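Local coordinates for protein B-agarase (Agarivorans gilvus, PDB 5Z6P) that probably hydrolyses the beta-galactosidic linkages of agarose, as a beta-agarase of glycoside hydrolase family 50, at residues Ile666-Ser676 with Ser688-Tyr699; Pro299-Ile307 with Val703-Tyr714. All blocks are in the same frame, centred on the assembly; numbering follows the deposited sequence.

Interactions 1 and 2 meet on neighbouring strands of one sheet, their centres about 16 Å apart. Strand 664-668 lies beside strand 709-714, which in turn pairs with strand 299-305; helix 689-704 packs against the loop of interaction 1 and its last part enters interaction 2. Along the chain, interaction 1 is nested within the loop that interaction 2 closes. Two probable hydrogen bonds join them: I666 O to H713 N at 2.8 Å and R692 NH2 to Y714 OH at 3.1 Å. E668 and D306 touch near the C-terminal ends of their strands. In (beta/alpha)8 hydrolases the active site lies at this end of the barrel, so this is probably the side of the substrate site.

Interaction 1: Ile666-Ser676 with Ser688-Tyr699; sequences IGEFHFGALDS and SQQERGQMFERY
F669 turns CG into the space between its own backbone N and carbonyl carbon (chi1 71°), whereas Y699 carries CG opposite the backbone N (chi1 -170°); the two rings thus lie face over face in an offset stack, centroids 3.9 Å apart and planes only 8° from parallel. F696 adds a third ring to the cluster, meeting F669 obliquely with F696 CE2 3.7 Å from F669 CZ. Y699 OH lies 3.4 Å from I666 CG2 and is hydrogen-bonded to Y644 O, so a buried polar tip is satisfied. Next along, F671 lays one face on the helix: M695 CB sits 3.6 Å from the F671 ring centroid as a CH-pi contact, with the sulfur obliquely beside it, and Y699 CB reaches the ring edge. Strand 664-668 and helix 689-704 are the first strand and the helix of a beta-alpha-beta unit completed by the parallel neighbour strand 709-714. The long arm of R692 suits a reach back to the loop: R692 NE donates to F671 O at 2.6 Å from above the carbonyl plane, NH2 adds a weak bond to F671 O and also bonds G735 O and Y714 OH, and NH1 engages a lone pair of Q689 OE1. S688 is the N-cap, its OG accepting from E691 N. D675 receives Q689 NE2 on OD1 (2.7 Å) and Q689 N on OD2 (3.0 Å), both on the syn side, tilted somewhat out of the carboxylate plane; the helix N-terminus probably stabilises this carboxylate.

Interaction 2: Pro299-Ile307 with Val703-Tyr714; sequences PYFATGLDI and VVDNPYFVGAHY
A302 and G711 are the most closely drawn pair of these two parallel strands, with CA atoms 4.2 Å apart. With only hydrogens on its CA, G711 can bring that atom to 3.1 Å from A302 O. A302 O accepts from A712 N at 2.9 Å, almost along its C=O axis, while A302 N donates to V710 O. The same alternation continues as G304 O takes Y714 N and D306 N gives to Y714 O at 2.8 Å, so the pairing stays tight from 302-306 against 710-714. With CG trans to the backbone N (chi1 -171°), the F301 ring lies with one face over V710 O and G711 N, and G711 CA is 4.0 Å from the F301 ring centroid in a CH-pi contact. V704 CG2, from the last part of helix 689-704, is 3.9 Å from F301 CZ. Being flat and apolar, the ring can lie against the peptide on one side and meet the methyls of V703 and V704 at its rim.

At the D306 end a single water bridges buried side chains, donating to D306 OD1 at 2.8 Å and lying in the ring plane at H713 ND1, also 2.8 Å away. D306 OD1 has a further partner in N435 N. The solvent side is the turn 705-708, which makes no contact with 299-307: D705 is exposed, and N706 OD1 accepts from Y708 N in an Asx turn within a type I turn from N706 to F709. T303 and Y714 face helix 745-762, while A302 and H713 lie on the other face. Joining early strand 299-305 in parallel to late strand 709-714 is consistent with the first-to-last strand closure of a (beta/alpha)8 barrel.

Interaction 1: Ile666-Ser676 with Ser688-Tyr699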
# COMPACT_ATOMS: atom_id res chain seq x y z
N ILE A 666 1.54 -12.46 2.83
CA ILE A 666 1.16 -11.06 2.73
C ILE A 666 2.40 -10.19 2.94
O ILE A 666 3.04 -10.26 3.98
CB ILE A 666 0.09 -10.64 3.77
CG1 ILE A 666 -1.24 -11.36 3.48
CG2 ILE A 666 -0.14 -9.13 3.70
CD1 ILE A 666 -1.82 -11.01 2.12
N GLY A 667 2.72 -9.37 1.95
CA GLY A 667 3.90 -8.53 2.03
C GLY A 667 3.70 -7.21 2.74
O GLY A 667 4.63 -6.66 3.31
N GLU A 668 2.47 -6.70 2.70
CA GLU A 668 2.11 -5.39 3.22
C GLU A 668 0.63 -5.32 3.57
O GLU A 668 -0.21 -5.82 2.85
CB GLU A 668 2.41 -4.29 2.20
CG GLU A 668 3.87 -4.11 1.84
CD GLU A 668 4.07 -3.14 0.68
OE1 GLU A 668 3.21 -2.28 0.49
OE2 GLU A 668 5.07 -3.28 -0.03
N PHE A 669 0.35 -4.64 4.68
CA PHE A 669 -1.00 -4.20 5.04
C PHE A 669 -0.84 -3.16 6.15
O PHE A 669 0.18 -3.12 6.81
CB PHE A 669 -1.89 -5.35 5.52
CG PHE A 669 -1.53 -5.90 6.87
CD1 PHE A 669 -0.47 -6.77 7.02
CD2 PHE A 669 -2.29 -5.59 7.99
CE1 PHE A 669 -0.14 -7.29 8.27
CE2 PHE A 669 -1.98 -6.09 9.24
CZ PHE A 669 -0.90 -6.94 9.39
N HIS A 670 -1.86 -2.33 6.35
CA HIS A 670 -1.80 -1.46 7.52
C HIS A 670 -3.13 -0.88 7.93
O HIS A 670 -4.14 -1.03 7.25
CB HIS A 670 -0.77 -0.32 7.31
CG HIS A 670 -1.12 0.66 6.23
ND1 HIS A 670 -0.17 1.20 5.38
CD2 HIS A 670 -2.29 1.24 5.89
CE1 HIS A 670 -0.75 2.05 4.56
NE2 HIS A 670 -2.04 2.11 4.85
N PHE A 671 -3.08 -0.18 9.06
CA PHE A 671 -4.21 0.56 9.58
C PHE A 671 -3.73 1.90 10.19
O PHE A 671 -2.81 1.92 10.99
CB PHE A 671 -4.95 -0.29 10.62
CG PHE A 671 -5.50 -1.56 10.05
CD1 PHE A 671 -6.64 -1.54 9.28
CD2 PHE A 671 -4.85 -2.76 10.26
CE1 PHE A 671 -7.12 -2.71 8.75
CE2 PHE A 671 -5.34 -3.93 9.72
CZ PHE A 671 -6.48 -3.90 8.97
N GLY A 672 -4.35 3.00 9.77
CA GLY A 672 -4.06 4.29 10.35
C GLY A 672 -5.25 5.06 10.89
O GLY A 672 -6.41 4.70 10.66
N ALA A 673 -4.97 6.13 11.63
CA ALA A 673 -6.02 6.97 12.19
C ALA A 673 -5.58 8.42 12.13
O ALA A 673 -4.54 8.73 11.55
CB ALA A 673 -6.34 6.56 13.62
N LEU A 674 -6.38 9.33 12.68
CA LEU A 674 -6.05 10.74 12.60
C LEU A 674 -5.91 11.37 13.98
O LEU A 674 -5.74 12.57 14.10
CB LEU A 674 -7.11 11.51 11.80
CG LEU A 674 -7.30 11.16 10.32
CD1 LEU A 674 -8.49 11.90 9.74
CD2 LEU A 674 -6.04 11.45 9.55
N ASP A 675 -5.98 10.55 15.03
CA ASP A 675 -5.95 11.10 16.38
C ASP A 675 -4.53 11.26 16.92
O ASP A 675 -4.34 11.66 18.06
CB ASP A 675 -6.81 10.23 17.34
CG ASP A 675 -6.28 8.81 17.50
OD1 ASP A 675 -5.59 8.33 16.58
OD2 ASP A 675 -6.56 8.17 18.54
N SER A 676 -3.51 10.97 16.12
CA SER A 676 -2.14 11.30 16.54
C SER A 676 -1.62 12.47 15.72
O SER A 676 -0.43 12.65 15.58
CB SER A 676 -1.21 10.09 16.43
OG SER A 676 -1.09 9.61 15.10
N SER A 688 -9.45 5.60 15.77
CA SER A 688 -8.63 5.91 16.92
C SER A 688 -7.43 4.98 16.95
O SER A 688 -7.45 3.95 16.29
CB SER A 688 -9.43 5.72 18.20
OG SER A 688 -9.57 4.34 18.43
N GLN A 689 -6.42 5.32 17.76
CA GLN A 689 -5.27 4.44 17.97
C GLN A 689 -5.71 3.08 18.50
O GLN A 689 -5.17 2.05 18.13
CB GLN A 689 -4.26 5.07 18.94
CG GLN A 689 -3.53 6.31 18.37
CD GLN A 689 -2.98 6.04 16.98
OE1 GLN A 689 -2.22 5.09 16.76
NE2 GLN A 689 -3.39 6.86 16.03
N GLN A 690 -6.70 3.09 19.39
CA GLN A 690 -7.17 1.83 19.96
C GLN A 690 -7.73 0.93 18.86
O GLN A 690 -7.48 -0.26 18.85
CB GLN A 690 -8.21 2.08 21.05
CG GLN A 690 -8.64 0.83 21.77
CD GLN A 690 -9.83 1.06 22.70
OE1 GLN A 690 -10.43 2.12 22.69
NE2 GLN A 690 -10.15 0.06 23.52
N GLU A 691 -8.49 1.52 17.95
CA GLU A 691 -9.10 0.73 16.89
C GLU A 691 -8.07 0.23 15.86
O GLU A 691 -8.30 -0.78 15.20
CB GLU A 691 -10.20 1.51 16.20
CG GLU A 691 -11.01 0.61 15.25
CD GLU A 691 -12.29 1.23 14.74
OE1 GLU A 691 -12.25 2.26 14.03
OE2 GLU A 691 -13.35 0.65 15.04
N ARG A 692 -6.95 0.94 15.74
CA ARG A 692 -5.87 0.51 14.87
C ARG A 692 -5.39 -0.88 15.26
O ARG A 692 -5.22 -1.76 14.42
CB ARG A 692 -4.70 1.49 14.92
CG ARG A 692 -4.89 2.79 14.16
CD ARG A 692 -3.59 3.61 14.18
NE ARG A 692 -2.54 2.94 13.41
CZ ARG A 692 -1.24 3.01 13.66
NH1 ARG A 692 -0.78 3.72 14.70
NH2 ARG A 692 -0.39 2.34 12.88
N GLY A 693 -5.13 -1.04 16.56
CA GLY A 693 -4.72 -2.29 17.13
C GLY A 693 -5.81 -3.36 16.95
O GLY A 693 -5.50 -4.47 16.56
N GLN A 694 -7.06 -3.01 17.20
CA GLN A 694 -8.17 -3.95 16.98
C GLN A 694 -8.20 -4.42 15.52
O GLN A 694 -8.37 -5.61 15.23
CB GLN A 694 -9.52 -3.33 17.35
CG GLN A 694 -9.79 -3.18 18.86
CD GLN A 694 -10.96 -2.24 19.17
OE1 GLN A 694 -11.31 -1.37 18.37
NE2 GLN A 694 -11.55 -2.39 20.35
N MET A 695 -8.04 -3.48 14.60
CA MET A 695 -8.12 -3.86 13.20
C MET A 695 -6.90 -4.67 12.78
O MET A 695 -7.02 -5.54 11.94
CB MET A 695 -8.31 -2.62 12.32
CG MET A 695 -9.66 -1.95 12.57
SD MET A 695 -9.97 -0.49 11.58
CE MET A 695 -10.31 -1.24 9.98
N PHE A 696 -5.75 -4.39 13.39
CA PHE A 696 -4.55 -5.18 13.15
C PHE A 696 -4.85 -6.65 13.50
O PHE A 696 -4.54 -7.56 12.74
CB PHE A 696 -3.36 -4.67 13.96
CG PHE A 696 -2.12 -5.51 13.84
CD1 PHE A 696 -1.94 -6.63 14.65
CD2 PHE A 696 -1.12 -5.17 12.94
CE1 PHE A 696 -0.80 -7.41 14.54
CE2 PHE A 696 0.03 -5.95 12.82
CZ PHE A 696 0.18 -7.08 13.62
N GLU A 697 -5.46 -6.85 14.66
CA GLU A 697 -5.74 -8.19 15.13
C GLU A 697 -6.74 -8.88 14.21
O GLU A 697 -6.53 -10.03 13.85
CB GLU A 697 -6.28 -8.17 16.57
CG GLU A 697 -6.57 -9.54 17.10
CD GLU A 697 -6.67 -9.58 18.61
OE1 GLU A 697 -7.01 -8.54 19.21
OE2 GLU A 697 -6.39 -10.65 19.18
N ARG A 698 -7.80 -8.18 13.82
CA ARG A 698 -8.80 -8.75 12.94
C ARG A 698 -8.19 -9.18 11.60
O ARG A 698 -8.50 -10.26 11.09
CB ARG A 698 -9.94 -7.76 12.70
CG ARG A 698 -10.95 -7.66 13.85
CD ARG A 698 -12.12 -6.75 13.44
NE ARG A 698 -12.36 -5.74 14.46
CZ ARG A 698 -12.60 -4.46 14.21
NH1 ARG A 698 -12.66 -4.01 12.96
NH2 ARG A 698 -12.78 -3.63 15.21
N TYR A 699 -7.33 -8.34 11.05
CA TYR A 699 -6.61 -8.70 9.83
C TYR A 699 -5.85 -9.98 10.05
O TYR A 699 -6.00 -10.92 9.30
CB TYR A 699 -5.66 -7.58 9.38
CG TYR A 699 -5.05 -7.78 7.98
CD1 TYR A 699 -4.05 -8.71 7.74
CD2 TYR A 699 -5.48 -7.00 6.91
CE1 TYR A 699 -3.48 -8.86 6.44
CE2 TYR A 699 -4.93 -7.16 5.62
CZ TYR A 699 -3.95 -8.08 5.40
OH TYR A 699 -3.43 -8.19 4.12

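Interaction 2: Pro299-Ile307 with Val703-Tyr714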
# COMPACT_ATOMS: atom_id res chain seq x y z
N PRO A 299 7.86 -25.87 13.02
CA PRO A 299 6.94 -25.16 12.13
C PRO A 299 7.05 -23.63 12.31
O PRO A 299 7.36 -23.15 13.39
CB PRO A 299 5.56 -25.66 12.56
CG PRO A 299 5.82 -26.92 13.29
CD PRO A 299 7.16 -26.79 13.92
N TYR A 300 6.85 -22.90 11.22
CA TYR A 300 7.10 -21.47 11.24
C TYR A 300 5.99 -20.69 10.54
O TYR A 300 5.46 -21.09 9.51
CB TYR A 300 8.48 -21.18 10.62
CG TYR A 300 8.92 -19.72 10.61
CD1 TYR A 300 9.61 -19.18 11.68
CD2 TYR A 300 8.69 -18.91 9.50
CE1 TYR A 300 10.03 -17.85 11.68
CE2 TYR A 300 9.11 -17.58 9.48
CZ TYR A 300 9.79 -17.06 10.57
OH TYR A 300 10.21 -15.76 10.56
N PHE A 301 5.63 -19.57 11.15
CA PHE A 301 4.68 -18.64 10.60
C PHE A 301 5.32 -17.25 10.73
O PHE A 301 5.82 -16.88 11.79
CB PHE A 301 3.34 -18.75 11.32
CG PHE A 301 2.23 -17.96 10.67
CD1 PHE A 301 1.44 -18.53 9.67
CD2 PHE A 301 1.95 -16.66 11.08
CE1 PHE A 301 0.41 -17.82 9.08
CE2 PHE A 301 0.92 -15.93 10.50
CZ PHE A 301 0.14 -16.50 9.50
N ALA A 302 5.35 -16.49 9.64
CA ALA A 302 6.14 -15.25 9.60
C ALA A 302 5.34 -14.00 9.94
O ALA A 302 4.46 -13.61 9.19
CB ALA A 302 6.79 -15.08 8.22
N THR A 303 5.65 -13.36 11.07
CA THR A 303 5.03 -12.08 11.39
C THR A 303 6.11 -11.05 11.67
O THR A 303 7.12 -11.35 12.30
CB THR A 303 4.07 -12.17 12.62
OG1 THR A 303 4.78 -12.69 13.76
CG2 THR A 303 2.88 -13.09 12.30
N GLY A 304 5.91 -9.83 11.17
CA GLY A 304 6.91 -8.79 11.30
C GLY A 304 6.57 -7.54 10.53
O GLY A 304 5.51 -7.47 9.92
N LEU A 305 7.47 -6.57 10.56
CA LEU A 305 7.23 -5.25 9.98
C LEU A 305 8.17 -4.95 8.81
O LEU A 305 9.30 -5.41 8.78
CB LEU A 305 7.40 -4.16 11.05
CG LEU A 305 6.78 -4.43 12.43
CD1 LEU A 305 7.10 -3.29 13.39
CD2 LEU A 305 5.28 -4.64 12.32
N ASP A 306 7.67 -4.18 7.86
CA ASP A 306 8.47 -3.73 6.74
C ASP A 306 9.21 -2.43 7.07
O ASP A 306 8.87 -1.73 8.01
CB ASP A 306 7.58 -3.51 5.52
CG ASP A 306 6.90 -4.78 5.06
OD1 ASP A 306 7.49 -5.88 5.17
OD2 ASP A 306 5.75 -4.64 4.61
N ILE A 307 10.22 -2.12 6.25
CA ILE A 307 10.97 -0.88 6.32
C ILE A 307 11.65 -0.72 7.69
O ILE A 307 11.31 0.15 8.47
CB ILE A 307 10.09 0.34 6.04
CG1 ILE A 307 9.20 0.10 4.81
CG2 ILE A 307 10.95 1.60 5.86
CD1 ILE A 307 9.93 0.20 3.48
N VAL A 703 -5.53 -14.16 8.33
CA VAL A 703 -4.41 -14.76 7.63
C VAL A 703 -4.03 -16.07 8.30
O VAL A 703 -3.78 -17.08 7.63
CB VAL A 703 -3.20 -13.82 7.58
CG1 VAL A 703 -2.02 -14.46 6.84
CG2 VAL A 703 -3.59 -12.48 6.92
N VAL A 704 -4.00 -16.07 9.63
CA VAL A 704 -3.71 -17.27 10.39
C VAL A 704 -4.73 -18.36 10.06
O VAL A 704 -4.38 -19.53 10.00
CB VAL A 704 -3.69 -17.00 11.91
CG1 VAL A 704 -3.47 -18.28 12.68
CG2 VAL A 704 -2.59 -16.03 12.24
N ASP A 705 -5.98 -17.96 9.81
CA ASP A 705 -7.06 -18.89 9.51
C ASP A 705 -7.02 -19.41 8.07
O ASP A 705 -7.69 -20.38 7.74
CB ASP A 705 -8.43 -18.25 9.75
CG ASP A 705 -8.81 -18.18 11.24
OD1 ASP A 705 -8.12 -18.79 12.08
OD2 ASP A 705 -9.81 -17.51 11.55
N ASN A 706 -6.26 -18.75 7.20
CA ASN A 706 -6.23 -19.16 5.81
C ASN A 706 -5.12 -20.18 5.58
O ASN A 706 -3.94 -19.89 5.80
CB ASN A 706 -6.07 -17.96 4.86
CG ASN A 706 -6.26 -18.35 3.41
OD1 ASN A 706 -5.51 -19.17 2.89
ND2 ASN A 706 -7.26 -17.77 2.76
N PRO A 707 -5.50 -21.37 5.11
CA PRO A 707 -4.53 -22.46 5.06
C PRO A 707 -3.50 -22.33 3.92
O PRO A 707 -2.64 -23.19 3.81
CB PRO A 707 -5.41 -23.70 4.87
CG PRO A 707 -6.60 -23.18 4.14
CD PRO A 707 -6.82 -21.77 4.61
N TYR A 708 -3.56 -21.28 3.11
CA TYR A 708 -2.55 -21.10 2.08
C TYR A 708 -1.51 -20.06 2.47
O TYR A 708 -0.52 -19.87 1.77
CB TYR A 708 -3.20 -20.72 0.75
CG TYR A 708 -4.13 -21.79 0.29
CD1 TYR A 708 -3.66 -22.87 -0.43
CD2 TYR A 708 -5.48 -21.74 0.61
CE1 TYR A 708 -4.51 -23.87 -0.84
CE2 TYR A 708 -6.34 -22.74 0.22
CZ TYR A 708 -5.84 -23.80 -0.51
OH TYR A 708 -6.69 -24.80 -0.92
N PHE A 709 -1.72 -19.41 3.61
CA PHE A 709 -0.81 -18.36 4.00
C PHE A 709 0.13 -18.76 5.13
O PHE A 709 -0.24 -19.46 6.08
CB PHE A 709 -1.60 -17.10 4.37
CG PHE A 709 -1.93 -16.25 3.19
CD1 PHE A 709 -3.03 -16.54 2.40
CD2 PHE A 709 -1.11 -15.19 2.85
CE1 PHE A 709 -3.31 -15.77 1.30
CE2 PHE A 709 -1.38 -14.43 1.75
CZ PHE A 709 -2.48 -14.71 0.97
N VAL A 710 1.37 -18.32 4.99
CA VAL A 710 2.41 -18.72 5.91
C VAL A 710 2.99 -17.51 6.63
O VAL A 710 3.96 -17.63 7.36
CB VAL A 710 3.53 -19.51 5.18
CG1 VAL A 710 2.95 -20.81 4.57
CG2 VAL A 710 4.21 -18.65 4.09
N GLY A 711 2.38 -16.36 6.42
CA GLY A 711 2.85 -15.15 7.07
C GLY A 711 2.15 -13.88 6.61
O GLY A 711 1.39 -13.91 5.64
N ALA A 712 2.40 -12.79 7.32
CA ALA A 712 1.90 -11.46 6.96
C ALA A 712 2.82 -10.37 7.53
O ALA A 712 3.16 -10.37 8.71
CB ALA A 712 0.44 -11.26 7.44
N HIS A 713 3.24 -9.46 6.66
CA HIS A 713 4.14 -8.39 7.05
C HIS A 713 3.42 -7.04 6.99
O HIS A 713 2.71 -6.74 6.04
CB HIS A 713 5.38 -8.36 6.16
CG HIS A 713 6.21 -9.60 6.23
ND1 HIS A 713 7.07 -9.98 5.23
CD2 HIS A 713 6.29 -10.56 7.19
CE1 HIS A 713 7.67 -11.10 5.57
NE2 HIS A 713 7.22 -11.48 6.75
N TYR A 714 3.64 -6.23 8.03
CA TYR A 714 2.95 -4.98 8.23
C TYR A 714 3.79 -3.79 7.75
O TYR A 714 4.96 -3.64 8.09
CB TYR A 714 2.58 -4.82 9.72
CG TYR A 714 1.84 -3.53 10.03
CD1 TYR A 714 2.53 -2.33 10.19
CD2 TYR A 714 0.47 -3.50 10.15
CE1 TYR A 714 1.88 -1.16 10.46
CE2 TYR A 714 -0.20 -2.32 10.42
CZ TYR A 714 0.52 -1.16 10.58
OH TYR A 714 -0.13 0.02 10.83
O HOH W 1 7.30 -7.97 3.30